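Putative transcriptional regulator (PDB 3LWF) probably binds DNA as a transcription factor of the Rrf2 family, a group of winged helix-turn-helix regulators. Local coordinates at residues 30-35 with 59-64. Sequence-based numbering, arbitrary orientation.
Sequences LTITLE and HYLEQL
Ile32 reaches out from helix 24-38 and sets its terminal methyl against Leu61 and Leu64 of helix 58-70, a purely apolar meeting. CD1 of Ile32 lies 4.0 Å from CD2 of Leu61 and 4.2 Å from its CB, so this one methyl rests alongside the leucine's stem and one of its branches; the side chains pass one another, pointing opposite ways. With CG1 anti to the carbonyl carbon (chi1 -74°) and the chain then extended (chi2 165°), Ile32 carries CD1 toward the other helix, whose nearest CA, that of Leu61, is 8.1 Å from the CA of Ile32. Leu64, one turn further on, adds its CB, 4.3 Å from CD1 of Ile32. Helices 24-38, 47-54 and 58-70, followed by the hairpin 74-77/83-86, make up a winged helix-turn-helix, in which helix 58-70 is probably the recognition helix, as in relatives. Ala51 of helix 47-54 also touches Leu61, and Ile65 extends the greasy patch around Ile32. On the outer side of helix 58-70, NE2 of Gln63 donates to O of His59 at 3.0 Å, fairly straight (157° at the hydrogen) and close to the Gln63 amide plane. Tyr60 OH bonds to Thr24 OG1, tying the helices together.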
loop_
_atom_site.group_PDB
_atom_site.type_symbol
_atom_site.label_atom_id
_atom_site.label_comp_id
_atom_site.label_asym_id
_atom_site.label_seq_id
_atom_site.Cartn_x
_atom_site.Cartn_y
_atom_site.Cartn_z
ATOM N N LEU A 30 4.834 14.692 9.925
ATOM C CA LEU A 30 3.594 15.211 9.459
ATOM C C LEU A 30 2.933 16.041 10.537
ATOM O O LEU A 30 2.405 17.105 10.221
ATOM C CB LEU A 30 2.605 14.133 9.001
ATOM C CG LEU A 30 2.566 13.802 7.508
ATOM C CD1 LEU A 30 1.451 12.752 7.242
ATOM C CD2 LEU A 30 2.384 15.064 6.586
ATOM N N THR A 31 2.923 15.557 11.775
ATOM C CA THR A 31 2.315 16.338 12.847
ATOM C C THR A 31 2.992 17.730 12.897
ATOM O O THR A 31 2.326 18.735 12.993
ATOM C CB THR A 31 2.354 15.620 14.196
ATOM O OG1 THR A 31 1.473 14.496 14.162
ATOM C CG2 THR A 31 1.898 16.548 15.348
ATOM N N ILE A 32 4.308 17.780 12.788
ATOM C CA ILE A 32 5.021 19.046 12.913
ATOM C C ILE A 32 4.625 20.010 11.773
ATOM O O ILE A 32 4.214 21.155 12.017
ATOM C CB ILE A 32 6.544 18.843 12.855
ATOM C CG1 ILE A 32 7.093 18.218 14.153
ATOM C CG2 ILE A 32 7.240 20.179 12.608
ATOM C CD1 ILE A 32 8.537 17.670 13.983
ATOM N N THR A 33 4.725 19.517 10.538
ATOM C CA THR A 33 4.473 20.354 9.388
ATOM C C THR A 33 3.033 20.767 9.262
ATOM O O THR A 33 2.760 21.888 8.835
ATOM C CB THR A 33 4.970 19.733 8.092
ATOM O OG1 THR A 33 4.328 18.482 7.892
ATOM C CG2 THR A 33 6.467 19.516 8.162
ATOM N N LEU A 34 2.115 19.893 9.652
ATOM C CA LEU A 34 0.714 20.293 9.719
ATOM C C LEU A 34 0.456 21.377 10.742
ATOM O O LEU A 34 -0.407 22.258 10.532
ATOM C CB LEU A 34 -0.203 19.094 10.006
ATOM C CG LEU A 34 -0.333 18.049 8.887
ATOM C CD1 LEU A 34 -1.013 16.767 9.492
ATOM C CD2 LEU A 34 -1.044 18.575 7.608
ATOM N N GLU A 35 1.079 21.262 11.905
ATOM C CA GLU A 35 0.883 22.317 12.935
ATOM C C GLU A 35 1.488 23.649 12.471
ATOM O O GLU A 35 0.915 24.716 12.701
ATOM C CB GLU A 35 1.517 21.921 14.254
ATOM C CG GLU A 35 0.760 20.844 14.947
ATOM C CD GLU A 35 -0.659 21.268 15.226
ATOM O OE1 GLU A 35 -0.809 22.343 15.839
ATOM O OE2 GLU A 35 -1.590 20.555 14.794
ATOM N N HIS A 59 12.507 16.331 22.646
ATOM C CA HIS A 59 13.851 15.880 22.250
ATOM C C HIS A 59 13.801 15.007 20.996
ATOM O O HIS A 59 14.682 15.090 20.154
ATOM C CB HIS A 59 14.535 15.123 23.425
ATOM C CG HIS A 59 16.034 14.974 23.289
ATOM N ND1 HIS A 59 16.845 15.948 22.737
ATOM C CD2 HIS A 59 16.870 13.977 23.682
ATOM C CE1 HIS A 59 18.104 15.548 22.771
ATOM N NE2 HIS A 59 18.148 14.360 23.348
ATOM N N TYR A 60 12.789 14.151 20.899
ATOM C CA TYR A 60 12.548 13.378 19.673
ATOM C C TYR A 60 12.178 14.279 18.459
ATOM O O TYR A 60 12.720 14.099 17.374
ATOM C CB TYR A 60 11.481 12.304 19.902
ATOM C CG TYR A 60 11.338 11.345 18.720
ATOM C CD1 TYR A 60 12.417 10.609 18.246
ATOM C CD2 TYR A 60 10.130 11.199 18.072
ATOM C CE1 TYR A 60 12.271 9.707 17.170
ATOM C CE2 TYR A 60 9.980 10.342 17.005
ATOM C CZ TYR A 60 11.048 9.611 16.541
ATOM O OH TYR A 60 10.837 8.750 15.498
ATOM N N LEU A 61 11.327 15.283 18.658
ATOM C CA LEU A 61 10.956 16.167 17.533
ATOM C C LEU A 61 12.195 16.907 17.057
ATOM O O LEU A 61 12.325 17.174 15.861
ATOM C CB LEU A 61 9.844 17.160 17.899
ATOM C CG LEU A 61 8.517 16.570 18.334
ATOM C CD1 LEU A 61 7.457 17.640 18.571
ATOM C CD2 LEU A 61 8.028 15.535 17.351
ATOM N N GLU A 62 13.109 17.222 17.986
ATOM C CA GLU A 62 14.294 18.002 17.639
ATOM C C GLU A 62 15.128 17.199 16.682
ATOM O O GLU A 62 15.847 17.761 15.916
ATOM C CB GLU A 62 15.188 18.325 18.846
ATOM C CG GLU A 62 14.773 19.517 19.687
ATOM C CD GLU A 62 15.533 19.579 21.054
ATOM O OE1 GLU A 62 16.710 19.179 21.097
ATOM O OE2 GLU A 62 14.948 20.004 22.083
ATOM N N GLN A 63 15.024 15.882 16.759
ATOM C CA GLN A 63 15.716 14.994 15.859
ATOM C C GLN A 63 15.039 14.879 14.508
ATOM O O GLN A 63 15.674 14.489 13.555
ATOM C CB GLN A 63 15.802 13.582 16.450
ATOM C CG GLN A 63 16.301 13.505 17.898
ATOM C CD GLN A 63 17.550 14.283 18.131
ATOM O OE1 GLN A 63 18.540 14.119 17.415
ATOM N NE2 GLN A 63 17.530 15.130 19.154
ATOM N N LEU A 64 13.745 15.149 14.432
ATOM C CA LEU A 64 13.069 15.082 13.146
ATOM C C LEU A 64 13.144 16.389 12.382
ATOM O O LEU A 64 12.987 16.392 11.155
ATOM C CB LEU A 64 11.606 14.695 13.321
ATOM C CG LEU A 64 11.336 13.377 14.029
ATOM C CD1 LEU A 64 9.818 13.144 14.165
ATOM C CD2 LEU A 64 12.031 12.266 13.245
#